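Local coordinates for protein rhamnonate dehydratase (Gibberella zeae PH-1, PDB 3FXG) that probably dehydrates rhamnonate, as a magnesium-dependent lyase of the enolase superfamily, at residues Asp137-Asn149 with Asp379-Pro391. Numbering follows the deposited sequence.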
ATOM      1  N   ASP A 137     -24.038  27.699  17.712  1.00 11.41           N
ATOM      2  CA  ASP A 137     -23.974  26.504  18.545  1.00 11.88           C
ATOM      3  C   ASP A 137     -23.497  26.860  19.947  1.00 11.42           C
ATOM      4  O   ASP A 137     -24.052  26.379  20.931  1.00 11.85           O
ATOM      5  CB  ASP A 137     -23.022  25.474  17.927  1.00 11.57           C
ATOM      6  CG  ASP A 137     -22.983  24.169  18.708  1.00 14.31           C
ATOM      7  OD1 ASP A 137     -23.996  23.435  18.706  1.00 18.12           O
ATOM      8  OD2 ASP A 137     -21.939  23.875  19.327  1.00 14.52           O
ATOM      9  N   LEU A 138     -22.465  27.695  20.036  1.00 11.94           N
ATOM     10  CA  LEU A 138     -21.932  28.106  21.330  1.00 11.04           C
ATOM     11  C   LEU A 138     -22.988  28.881  22.120  1.00 13.01           C
ATOM     12  O   LEU A 138     -23.093  28.734  23.337  1.00 13.20           O
ATOM     13  CB  LEU A 138     -20.668  28.957  21.141  1.00 11.67           C
ATOM     14  CG  LEU A 138     -19.428  28.190  20.652  1.00 10.30           C
ATOM     15  CD1 LEU A 138     -18.295  29.160  20.321  1.00 12.24           C
ATOM     16  CD2 LEU A 138     -18.985  27.204  21.726  1.00 10.98           C
ATOM     17  N   ALA A 139     -23.776  29.700  21.428  1.00 11.73           N
ATOM     18  CA  ALA A 139     -24.834  30.458  22.094  1.00 12.25           C
ATOM     19  C   ALA A 139     -25.874  29.478  22.629  1.00 10.68           C
ATOM     20  O   ALA A 139     -26.462  29.697  23.686  1.00 11.77           O
ATOM     21  CB  ALA A 139     -25.482  31.444  21.120  1.00 11.97           C
ATOM     22  N   LEU A 140     -26.099  28.392  21.896  1.00 10.55           N
ATOM     23  CA  LEU A 140     -27.052  27.379  22.324  1.00 11.37           C
ATOM     24  C   LEU A 140     -26.550  26.728  23.606  1.00 11.68           C
ATOM     25  O   LEU A 140     -27.316  26.536  24.551  1.00 12.71           O
ATOM     26  CB  LEU A 140     -27.241  26.314  21.236  1.00 12.65           C
ATOM     27  CG  LEU A 140     -28.139  26.680  20.052  1.00 14.52           C
ATOM     28  CD1 LEU A 140     -28.090  25.569  19.011  1.00 14.40           C
ATOM     29  CD2 LEU A 140     -29.575  26.892  20.538  1.00 13.45           C
ATOM     30  N   TRP A 141     -25.261  26.395  23.647  1.00 10.84           N
ATOM     31  CA  TRP A 141     -24.701  25.774  24.842  1.00 11.87           C
ATOM     32  C   TRP A 141     -24.737  26.724  26.031  1.00 11.03           C
ATOM     33  O   TRP A 141     -25.000  26.298  27.153  1.00 11.47           O
ATOM     34  CB  TRP A 141     -23.270  25.291  24.587  1.00 13.23           C
ATOM     35  CG  TRP A 141     -23.237  23.959  23.882  1.00 12.51           C
ATOM     36  CD1 TRP A 141     -23.014  23.733  22.552  1.00 15.17           C
ATOM     37  CD2 TRP A 141     -23.471  22.678  24.473  1.00 13.51           C
ATOM     38  NE1 TRP A 141     -23.091  22.385  22.280  1.00 13.43           N
ATOM     39  CE2 TRP A 141     -23.371  21.715  23.442  1.00 13.36           C
ATOM     40  CE3 TRP A 141     -23.755  22.247  25.776  1.00 13.61           C
ATOM     41  CZ2 TRP A 141     -23.544  20.348  23.674  1.00 13.61           C
ATOM     42  CZ3 TRP A 141     -23.928  20.887  26.008  1.00 16.45           C
ATOM     43  CH2 TRP A 141     -23.821  19.953  24.959  1.00 15.56           C
ATOM     44  N   ASP A 142     -24.483  28.007  25.783  1.00 10.58           N
ATOM     45  CA  ASP A 142     -24.518  29.007  26.848  1.00 11.90           C
ATOM     46  C   ASP A 142     -25.936  29.031  27.419  1.00 11.52           C
ATOM     47  O   ASP A 142     -26.129  29.073  28.633  1.00 12.07           O
ATOM     48  CB  ASP A 142     -24.145  30.389  26.288  1.00 11.10           C
ATOM     49  CG  ASP A 142     -23.984  31.447  27.378  1.00 14.42           C
ATOM     50  OD1 ASP A 142     -23.189  31.231  28.320  1.00 12.94           O
ATOM     51  OD2 ASP A 142     -24.646  32.505  27.284  1.00 12.47           O
ATOM     52  N   LEU A 143     -26.925  28.995  26.531  1.00 11.30           N
ATOM     53  CA  LEU A 143     -28.329  28.996  26.928  1.00 12.12           C
ATOM     54  C   LEU A 143     -28.673  27.755  27.754  1.00 12.58           C
ATOM     55  O   LEU A 143     -29.355  27.848  28.777  1.00 13.32           O
ATOM     56  CB  LEU A 143     -29.222  29.050  25.683  1.00 11.84           C
ATOM     57  CG  LEU A 143     -30.727  28.842  25.876  1.00 11.79           C
ATOM     58  CD1 LEU A 143     -31.293  29.945  26.762  1.00 13.38           C
ATOM     59  CD2 LEU A 143     -31.415  28.836  24.517  1.00 12.47           C
ATOM     60  N   LEU A 144     -28.204  26.593  27.308  1.00 12.46           N
ATOM     61  CA  LEU A 144     -28.472  25.351  28.023  1.00 12.63           C
ATOM     62  C   LEU A 144     -27.905  25.395  29.437  1.00 12.80           C
ATOM     63  O   LEU A 144     -28.556  24.962  30.390  1.00 13.31           O
ATOM     64  CB  LEU A 144     -27.884  24.154  27.262  1.00 13.27           C
ATOM     65  CG  LEU A 144     -28.552  23.809  25.928  1.00 14.73           C
ATOM     66  CD1 LEU A 144     -27.818  22.647  25.270  1.00 14.44           C
ATOM     67  CD2 LEU A 144     -30.020  23.452  26.161  1.00 14.54           C
ATOM     68  N   GLY A 145     -26.692  25.920  29.572  1.00 12.30           N
ATOM     69  CA  GLY A 145     -26.083  26.012  30.884  1.00 12.62           C
ATOM     70  C   GLY A 145     -26.855  26.961  31.784  1.00 13.31           C
ATOM     71  O   GLY A 145     -27.020  26.702  32.977  1.00 14.42           O
ATOM     72  N   LYS A 146     -27.339  28.060  31.213  1.00 12.68           N
ATOM     73  CA  LYS A 146     -28.088  29.042  31.988  1.00 13.13           C
ATOM     74  C   LYS A 146     -29.447  28.518  32.430  1.00 14.81           C
ATOM     75  O   LYS A 146     -29.866  28.754  33.564  1.00 15.08           O
ATOM     76  CB  LYS A 146     -28.232  30.340  31.187  1.00 12.45           C
ATOM     77  CG  LYS A 146     -26.935  31.127  31.166  1.00 14.52           C
ATOM     78  CD  LYS A 146     -26.947  32.292  30.203  1.00 14.28           C
ATOM     79  CE  LYS A 146     -25.627  33.045  30.295  1.00 16.52           C
ATOM     80  NZ  LYS A 146     -25.507  34.133  29.287  1.00 15.91           N
ATOM     81  N   VAL A 147     -30.132  27.791  31.553  1.00 14.06           N
ATOM     82  CA  VAL A 147     -31.432  27.240  31.913  1.00 15.25           C
ATOM     83  C   VAL A 147     -31.297  26.227  33.050  1.00 15.27           C
ATOM     84  O   VAL A 147     -32.109  26.214  33.974  1.00 14.90           O
ATOM     85  CB  VAL A 147     -32.115  26.564  30.704  1.00 14.98           C
ATOM     86  CG1 VAL A 147     -33.397  25.862  31.151  1.00 16.44           C
ATOM     87  CG2 VAL A 147     -32.441  27.613  29.643  1.00 15.55           C
ATOM     88  N   ARG A 148     -30.263  25.390  32.987  1.00 14.00           N
ATOM     89  CA  ARG A 148     -30.035  24.379  34.018  1.00 15.16           C
ATOM     90  C   ARG A 148     -29.226  24.903  35.196  1.00 14.49           C
ATOM     91  O   ARG A 148     -29.047  24.204  36.191  1.00 15.28           O
ATOM     92  CB  ARG A 148     -29.310  23.172  33.421  1.00 16.77           C
ATOM     93  CG  ARG A 148     -30.143  22.394  32.424  1.00 18.79           C
ATOM     94  CD  ARG A 148     -29.338  21.298  31.780  1.00 20.79           C
ATOM     95  NE  ARG A 148     -30.163  20.489  30.890  1.00 20.88           N
ATOM     96  CZ  ARG A 148     -29.721  19.952  29.761  1.00 21.54           C
ATOM     97  NH1 ARG A 148     -28.462  20.144  29.386  1.00 25.52           N
ATOM     98  NH2 ARG A 148     -30.534  19.223  29.012  1.00 19.31           N
ATOM     99  N   ASN A 149     -28.735  26.130  35.078  1.00 14.65           N
ATOM    100  CA  ASN A 149     -27.923  26.738  36.129  1.00 15.30           C
ATOM    101  C   ASN A 149     -26.654  25.914  36.372  1.00 15.84           C
ATOM    102  O   ASN A 149     -26.264  25.675  37.518  1.00 14.69           O
ATOM    103  CB  ASN A 149     -28.718  26.850  37.434  1.00 16.20           C
ATOM    104  CG  ASN A 149     -28.022  27.719  38.461  1.00 19.22           C
ATOM    105  OD1 ASN A 149     -28.160  27.510  39.669  1.00 24.35           O
ATOM    106  ND2 ASN A 149     -27.275  28.710  37.988  1.00 18.53           N
ATOM    107  N   ASP A 379     -12.810  28.396  38.632  1.00 12.50           N
ATOM    108  CA  ASP A 379     -12.856  29.587  37.783  1.00 14.14           C
ATOM    109  C   ASP A 379     -13.981  29.481  36.755  1.00 14.01           C
ATOM    110  O   ASP A 379     -14.491  30.493  36.271  1.00 14.35           O
ATOM    111  CB  ASP A 379     -11.538  29.778  37.016  1.00 14.96           C
ATOM    112  CG  ASP A 379     -10.350  30.040  37.923  1.00 17.51           C
ATOM    113  OD1 ASP A 379     -10.485  30.815  38.893  1.00 13.51           O
ATOM    114  OD2 ASP A 379      -9.266  29.483  37.647  1.00 18.39           O
ATOM    115  N   LEU A 380     -14.362  28.252  36.421  1.00 14.65           N
ATOM    116  CA  LEU A 380     -15.400  28.026  35.423  1.00 14.83           C
ATOM    117  C   LEU A 380     -16.789  27.779  35.999  1.00 16.05           C
ATOM    118  O   LEU A 380     -17.743  27.561  35.248  1.00 15.61           O
ATOM    119  CB  LEU A 380     -15.003  26.838  34.540  1.00 15.63           C
ATOM    120  CG  LEU A 380     -13.599  26.892  33.927  1.00 13.62           C
ATOM    121  CD1 LEU A 380     -13.372  25.664  33.060  1.00 14.42           C
ATOM    122  CD2 LEU A 380     -13.449  28.161  33.096  1.00 14.62           C
ATOM    123  N   ASP A 381     -16.914  27.822  37.323  1.00 16.48           N
ATOM    124  CA  ASP A 381     -18.207  27.567  37.947  1.00 17.47           C
ATOM    125  C   ASP A 381     -19.201  28.721  37.933  1.00 18.53           C
ATOM    126  O   ASP A 381     -19.464  29.355  38.954  1.00 19.24           O
ATOM    127  CB  ASP A 381     -18.023  27.053  39.381  1.00 16.84           C
ATOM    128  CG  ASP A 381     -17.577  25.598  39.421  1.00 16.25           C
ATOM    129  OD1 ASP A 381     -17.968  24.829  38.516  1.00 14.55           O
ATOM    130  OD2 ASP A 381     -16.853  25.213  40.358  1.00 13.78           O
ATOM    131  N   LYS A 382     -19.749  28.974  36.751  1.00 18.61           N
ATOM    132  CA  LYS A 382     -20.752  30.005  36.536  1.00 18.14           C
ATOM    133  C   LYS A 382     -21.674  29.428  35.465  1.00 18.02           C
ATOM    134  O   LYS A 382     -21.262  28.567  34.688  1.00 17.59           O
ATOM    135  CB  LYS A 382     -20.104  31.303  36.048  1.00 19.60           C
ATOM    136  CG  LYS A 382     -19.270  32.001  37.112  1.00 24.08           C
ATOM    137  CD  LYS A 382     -18.627  33.266  36.582  1.00 28.05           C
ATOM    138  CE  LYS A 382     -17.739  33.908  37.635  1.00 28.97           C
ATOM    139  NZ  LYS A 382     -16.928  35.026  37.079  1.00 31.09           N
ATOM    140  N   PRO A 383     -22.938  29.878  35.419  1.00 17.21           N
ATOM    141  CA  PRO A 383     -23.898  29.379  34.428  1.00 17.17           C
ATOM    142  C   PRO A 383     -23.412  29.514  32.982  1.00 15.61           C
ATOM    143  O   PRO A 383     -22.850  30.540  32.602  1.00 15.73           O
ATOM    144  CB  PRO A 383     -25.141  30.220  34.704  1.00 18.21           C
ATOM    145  CG  PRO A 383     -25.041  30.479  36.182  1.00 17.89           C
ATOM    146  CD  PRO A 383     -23.587  30.830  36.339  1.00 17.99           C
ATOM    147  N   GLY A 384     -23.634  28.473  32.182  1.00 14.03           N
ATOM    148  CA  GLY A 384     -23.216  28.507  30.789  1.00 13.29           C
ATOM    149  C   GLY A 384     -21.715  28.662  30.645  1.00 13.45           C
ATOM    150  O   GLY A 384     -20.953  27.949  31.297  1.00 12.18           O
ATOM    151  N   PHE A 385     -21.286  29.585  29.787  1.00 12.72           N
ATOM    152  CA  PHE A 385     -19.863  29.824  29.586  1.00 14.19           C
ATOM    153  C   PHE A 385     -19.342  30.873  30.566  1.00 14.44           C
ATOM    154  O   PHE A 385     -18.185  31.284  30.494  1.00 14.37           O
ATOM    155  CB  PHE A 385     -19.584  30.240  28.134  1.00 13.52           C
ATOM    156  CG  PHE A 385     -19.591  29.081  27.166  1.00 12.94           C
ATOM    157  CD1 PHE A 385     -18.654  28.056  27.284  1.00 12.90           C
ATOM    158  CD2 PHE A 385     -20.543  29.000  26.155  1.00 12.64           C
ATOM    159  CE1 PHE A 385     -18.666  26.968  26.412  1.00 12.38           C
ATOM    160  CE2 PHE A 385     -20.566  27.914  25.274  1.00 11.25           C
ATOM    161  CZ  PHE A 385     -19.628  26.898  25.404  1.00 10.22           C
ATOM    162  N   GLY A 386     -20.213  31.291  31.479  1.00 14.64           N
ATOM    163  CA  GLY A 386     -19.846  32.247  32.515  1.00 15.68           C
ATOM    164  C   GLY A 386     -19.395  33.641  32.131  1.00 16.82           C
ATOM    165  O   GLY A 386     -18.761  34.326  32.937  1.00 17.61           O
ATOM    166  N   LEU A 387     -19.723  34.080  30.923  1.00 17.26           N
ATOM    167  CA  LEU A 387     -19.328  35.410  30.478  1.00 18.12           C
ATOM    168  C   LEU A 387     -20.493  36.386  30.586  1.00 19.71           C
ATOM    169  O   LEU A 387     -21.589  36.114  30.105  1.00 19.64           O
ATOM    170  CB  LEU A 387     -18.823  35.357  29.035  1.00 18.07           C
ATOM    171  CG  LEU A 387     -17.535  34.560  28.826  1.00 17.89           C
ATOM    172  CD1 LEU A 387     -17.281  34.372  27.339  1.00 19.98           C
ATOM    173  CD2 LEU A 387     -16.371  35.282  29.484  1.00 20.34           C
ATOM    174  N   THR A 388     -20.244  37.523  31.227  1.00 20.59           N
ATOM    175  CA  THR A 388     -21.273  38.535  31.402  1.00 21.30           C
ATOM    176  C   THR A 388     -20.934  39.765  30.571  1.00 20.14           C
ATOM    177  O   THR A 388     -19.863  40.354  30.717  1.00 18.93           O
ATOM    178  CB  THR A 388     -21.396  38.941  32.878  1.00 22.81           C
ATOM    179  OG1 THR A 388     -20.157  39.504  33.319  1.00 28.85           O
ATOM    180  CG2 THR A 388     -21.702  37.731  33.732  1.00 22.81           C
ATOM    181  N   ILE A 389     -21.855  40.143  29.694  1.00 20.89           N
ATOM    182  CA  ILE A 389     -21.650  41.289  28.825  1.00 20.66           C
ATOM    183  C   ILE A 389     -21.469  42.591  29.597  1.00 22.11           C
ATOM    184  O   ILE A 389     -22.218  42.895  30.528  1.00 21.84           O
ATOM    185  CB  ILE A 389     -22.825  41.434  27.831  1.00 21.35           C
ATOM    186  CG1 ILE A 389     -22.869  40.209  26.914  1.00 20.23           C
ATOM    187  CG2 ILE A 389     -22.668  42.708  27.012  1.00 21.97           C
ATOM    188  CD1 ILE A 389     -24.009  40.217  25.917  1.00 22.43           C
ATOM    189  N   ASN A 390     -20.452  43.345  29.205  1.00 22.00           N
ATOM    190  CA  ASN A 390     -20.144  44.628  29.819  1.00 22.84           C
ATOM    191  C   ASN A 390     -21.195  45.640  29.353  1.00 23.66           C
ATOM    192  O   ASN A 390     -21.302  45.924  28.163  1.00 22.15           O
ATOM    193  CB  ASN A 390     -18.740  45.063  29.386  1.00 22.42           C
ATOM    194  CG  ASN A 390     -18.374  46.447  29.874  1.00 23.24           C
ATOM    195  OD1 ASN A 390     -19.086  47.048  30.675  1.00 23.54           O
ATOM    196  ND2 ASN A 390     -17.247  46.959  29.394  1.00 23.77           N
ATOM    197  N   PRO A 391     -21.991  46.188  30.289  1.00 24.47           N
ATOM    198  CA  PRO A 391     -23.032  47.166  29.954  1.00 24.80           C
ATOM    199  C   PRO A 391     -22.527  48.277  29.039  1.00 25.76           C
ATOM    200  O   PRO A 391     -23.231  48.714  28.129  1.00 25.99           O
ATOM    201  CB  PRO A 391     -23.458  47.694  31.322  1.00 25.09           C
ATOM    202  CG  PRO A 391     -23.293  46.496  32.197  1.00 25.20           C
ATOM    203  CD  PRO A 391     -21.949  45.952  31.744  1.00 24.61           C
TER
HETATM  204  O   HOH W   1     -21.469  33.303  28.788  1.00 16.35           O
HETATM  205  O   HOH W   2     -23.535  35.240  31.423  1.00 33.71           O
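The carboxylate of D142, on helix 128-148, receives the backbone N-H of F385 from the P383-G386 turn: F385 N lies 2.9 Å from D142 OD1, and the bond is almost straight (177°), meeting the oxygen nearly along its C-O axis. With CG anti to the backbone N (chi1 -173°), D142 leans off the helix to the turn. Water 1 donates to OD1 and accepts from L387 N. The other oxygen, D142 OD2, is met on its syn side by K146 NZ at 2.7 Å, a salt bridge one helical turn along, and takes a hydrogen bond from F80 N. Both carboxylate oxygens are thus engaged, which fixes the rotation of the group.

Beside these polar contacts the edge of the F385 ring meets L138 O, which lies near its plane, F385 CE2 standing 3.3 Å away. L138 CD2 reaches F385 CZ at 3.7 Å, the two side chains crossing at about a right angle, while W141 CB approaches F385 CE2 obliquely. Y330 and H333 meet the same ring edge-to-face. The nearest alpha carbons are those of G145 and G384, 3.8 Å apart. The P383 ring packs across K146, P383 CB 4.1 Å from K146 CG.

A type II' turn with G384 at its second position thereby docks the loop after strand 374-376, from the barrel domain, onto a helix of the N-terminal family region, an interdomain packing of the enolase-superfamily fold.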